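Local coordinates for methyltransferase-like protein of unknown function (Silicibacter pomeroyi DSS-3, PDB 3CVO) that is of unknown function but, as a class I methyltransferase-like protein, probably binds S-adenosylmethionine and transfers its methyl group to an unidentified substrate, at residues T140-T145 / E165-A170. Sequence-based numbering, arbitrary orientation.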
loop_
_atom_site.group_PDB
_atom_site.type_symbol
_atom_site.label_atom_id
_atom_site.label_comp_id
_atom_site.label_asym_id
_atom_site.label_seq_id
_atom_site.Cartn_x
_atom_site.Cartn_y
_atom_site.Cartn_z
ATOM N N THR A 140 5.534 -1.749 -11.441
ATOM C CA THR A 140 6.366 -2.499 -12.362
ATOM C C THR A 140 7.695 -2.749 -11.685
ATOM O O THR A 140 8.165 -3.879 -11.624
ATOM C CB THR A 140 6.559 -1.730 -13.689
ATOM O OG1 THR A 140 5.277 -1.560 -14.298
ATOM C CG2 THR A 140 7.520 -2.454 -14.643
ATOM N N ALA A 141 8.277 -1.691 -11.124
ATOM C CA ALA A 141 9.638 -1.774 -10.542
ATOM C C ALA A 141 9.655 -2.811 -9.448
ATOM O O ALA A 141 10.587 -3.590 -9.307
ATOM C CB ALA A 141 10.114 -0.418 -9.971
ATOM N N PHE A 142 8.590 -2.822 -8.661
ATOM C CA PHE A 142 8.607 -3.701 -7.482
ATOM C C PHE A 142 8.137 -5.121 -7.818
ATOM O O PHE A 142 8.401 -6.030 -7.061
ATOM C CB PHE A 142 7.742 -3.138 -6.368
ATOM C CG PHE A 142 8.226 -1.836 -5.835
ATOM C CD1 PHE A 142 9.541 -1.657 -5.523
ATOM C CD2 PHE A 142 7.335 -0.813 -5.606
ATOM C CE1 PHE A 142 9.983 -0.469 -5.044
ATOM C CE2 PHE A 142 7.763 0.359 -5.081
ATOM C CZ PHE A 142 9.109 0.535 -4.816
ATOM N N SER A 143 7.514 -5.302 -8.976
ATOM C CA SER A 143 6.840 -6.593 -9.308
ATOM C C SER A 143 7.616 -7.489 -10.288
ATOM O O SER A 143 7.434 -8.713 -10.357
ATOM C CB SER A 143 5.441 -6.357 -9.851
ATOM O OG SER A 143 4.570 -5.750 -8.906
ATOM N N ILE A 144 8.447 -6.850 -11.074
ATOM C CA ILE A 144 9.243 -7.540 -12.102
ATOM C C ILE A 144 10.271 -8.423 -11.408
ATOM O O ILE A 144 10.657 -8.152 -10.267
ATOM C CB ILE A 144 9.940 -6.582 -13.098
ATOM C CG1 ILE A 144 10.874 -5.562 -12.400
ATOM C CG2 ILE A 144 8.911 -5.840 -14.043
ATOM C CD1 ILE A 144 11.737 -4.733 -13.344
ATOM N N THR A 145 10.662 -9.491 -12.099
ATOM C CA THR A 145 11.717 -10.413 -11.655
ATOM C C THR A 145 12.917 -10.467 -12.566
ATOM O O THR A 145 13.919 -11.080 -12.229
ATOM C CB THR A 145 11.167 -11.834 -11.388
ATOM O OG1 THR A 145 10.492 -12.327 -12.562
ATOM C CG2 THR A 145 10.175 -11.791 -10.195
ATOM N N GLU A 165 12.112 8.253 -10.385
ATOM C CA GLU A 165 13.510 7.998 -10.748
ATOM C C GLU A 165 14.245 7.298 -9.598
ATOM O O GLU A 165 15.228 6.564 -9.797
ATOM C CB GLU A 165 14.201 9.293 -11.190
ATOM C CG GLU A 165 13.554 9.831 -12.406
ATOM C CD GLU A 165 14.183 11.102 -12.949
ATOM O OE1 GLU A 165 15.316 11.419 -12.580
ATOM O OE2 GLU A 165 13.523 11.771 -13.763
ATOM N N GLU A 166 13.711 7.471 -8.402
ATOM C CA GLU A 166 14.337 6.836 -7.227
ATOM C C GLU A 166 14.428 5.334 -7.443
ATOM O O GLU A 166 15.410 4.662 -7.049
ATOM C CB GLU A 166 13.562 7.089 -5.942
ATOM C CG GLU A 166 14.225 6.369 -4.780
ATOM C CD GLU A 166 13.577 6.546 -3.422
ATOM O OE1 GLU A 166 12.527 7.223 -3.329
ATOM O OE2 GLU A 166 14.150 5.971 -2.447
ATOM N N PHE A 167 13.396 4.796 -8.080
ATOM C CA PHE A 167 13.303 3.344 -8.291
ATOM C C PHE A 167 13.524 2.862 -9.723
ATOM O O PHE A 167 13.926 1.714 -9.938
ATOM C CB PHE A 167 11.984 2.827 -7.753
ATOM C CG PHE A 167 11.845 3.024 -6.271
ATOM C CD1 PHE A 167 12.620 2.279 -5.387
ATOM C CD2 PHE A 167 10.971 3.952 -5.768
ATOM C CE1 PHE A 167 12.538 2.465 -4.018
ATOM C CE2 PHE A 167 10.837 4.130 -4.409
ATOM C CZ PHE A 167 11.619 3.378 -3.516
ATOM N N LEU A 168 13.253 3.721 -10.699
ATOM C CA LEU A 168 13.337 3.353 -12.114
ATOM C C LEU A 168 14.667 3.781 -12.728
ATOM O O LEU A 168 15.066 3.345 -13.819
ATOM C CB LEU A 168 12.131 3.937 -12.911
ATOM C CG LEU A 168 10.917 3.007 -12.836
ATOM C CD1 LEU A 168 10.262 2.992 -11.433
ATOM C CD2 LEU A 168 9.877 3.446 -13.909
ATOM N N GLY A 169 15.334 4.638 -11.978
ATOM C CA GLY A 169 16.541 5.300 -12.411
ATOM C C GLY A 169 16.325 6.478 -13.356
ATOM O O GLY A 169 15.227 6.936 -13.533
ATOM N N ALA A 170 17.407 6.924 -13.976
ATOM C CA ALA A 170 17.385 8.096 -14.883
ATOM C C ALA A 170 16.758 7.714 -16.216
ATOM O O ALA A 170 17.127 6.702 -16.805
ATOM C CB ALA A 170 18.809 8.664 -15.103
#
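Phe142 drives one edge of its ring, the CE1 and CZ side, into a face of the Phe167 ring. The planes stand at 68° with centroids 5.0 Å apart, a T-shaped (edge-to-face) pair. Phe142 CZ sits over the middle of the Phe167 ring, nearly equidistant from its six carbons, while Phe142 CE1 leans toward one side and comes to 3.8 Å from Phe167 CD1. The opposite face of Phe167 is covered by Glu166 CG from its own backbone neighbour, so the ring lies between an aromatic edge and an aliphatic chain. In Phe142, CG lies anti to the carbonyl carbon (chi1 -64°), and the far end of the ring comes nearer the other helix than the direction of CB alone would bring it. Beside the rings, Ala141 CB points toward the short helix 165-168 and meets Leu168 CD1 at 3.7 Å. Phe167 CB lies farther from Ala141 CB, at 4.4 Å. In this Rossmann-like fold, with the strand order 3-2-1-4-5-7-6 of class I methyltransferases, the contact joins the C-terminal end of helix 133-143 to helix 165-168, which lies in the chain between strands 148-152 and 172-174. Leu168 also packs on Leu150, Phe180 and Val182, seating helix 165-168 against the sheet; Ala141 touches Val182 as well, and Phe167 meets Leu138, one turn before Phe142. An alanine at Phe167 would remove the face that receives Phe142, and is likely to leave that ring without its aromatic mate and freer to turn. No hydrogen bond crosses between the segments, which meet through apolar side chains.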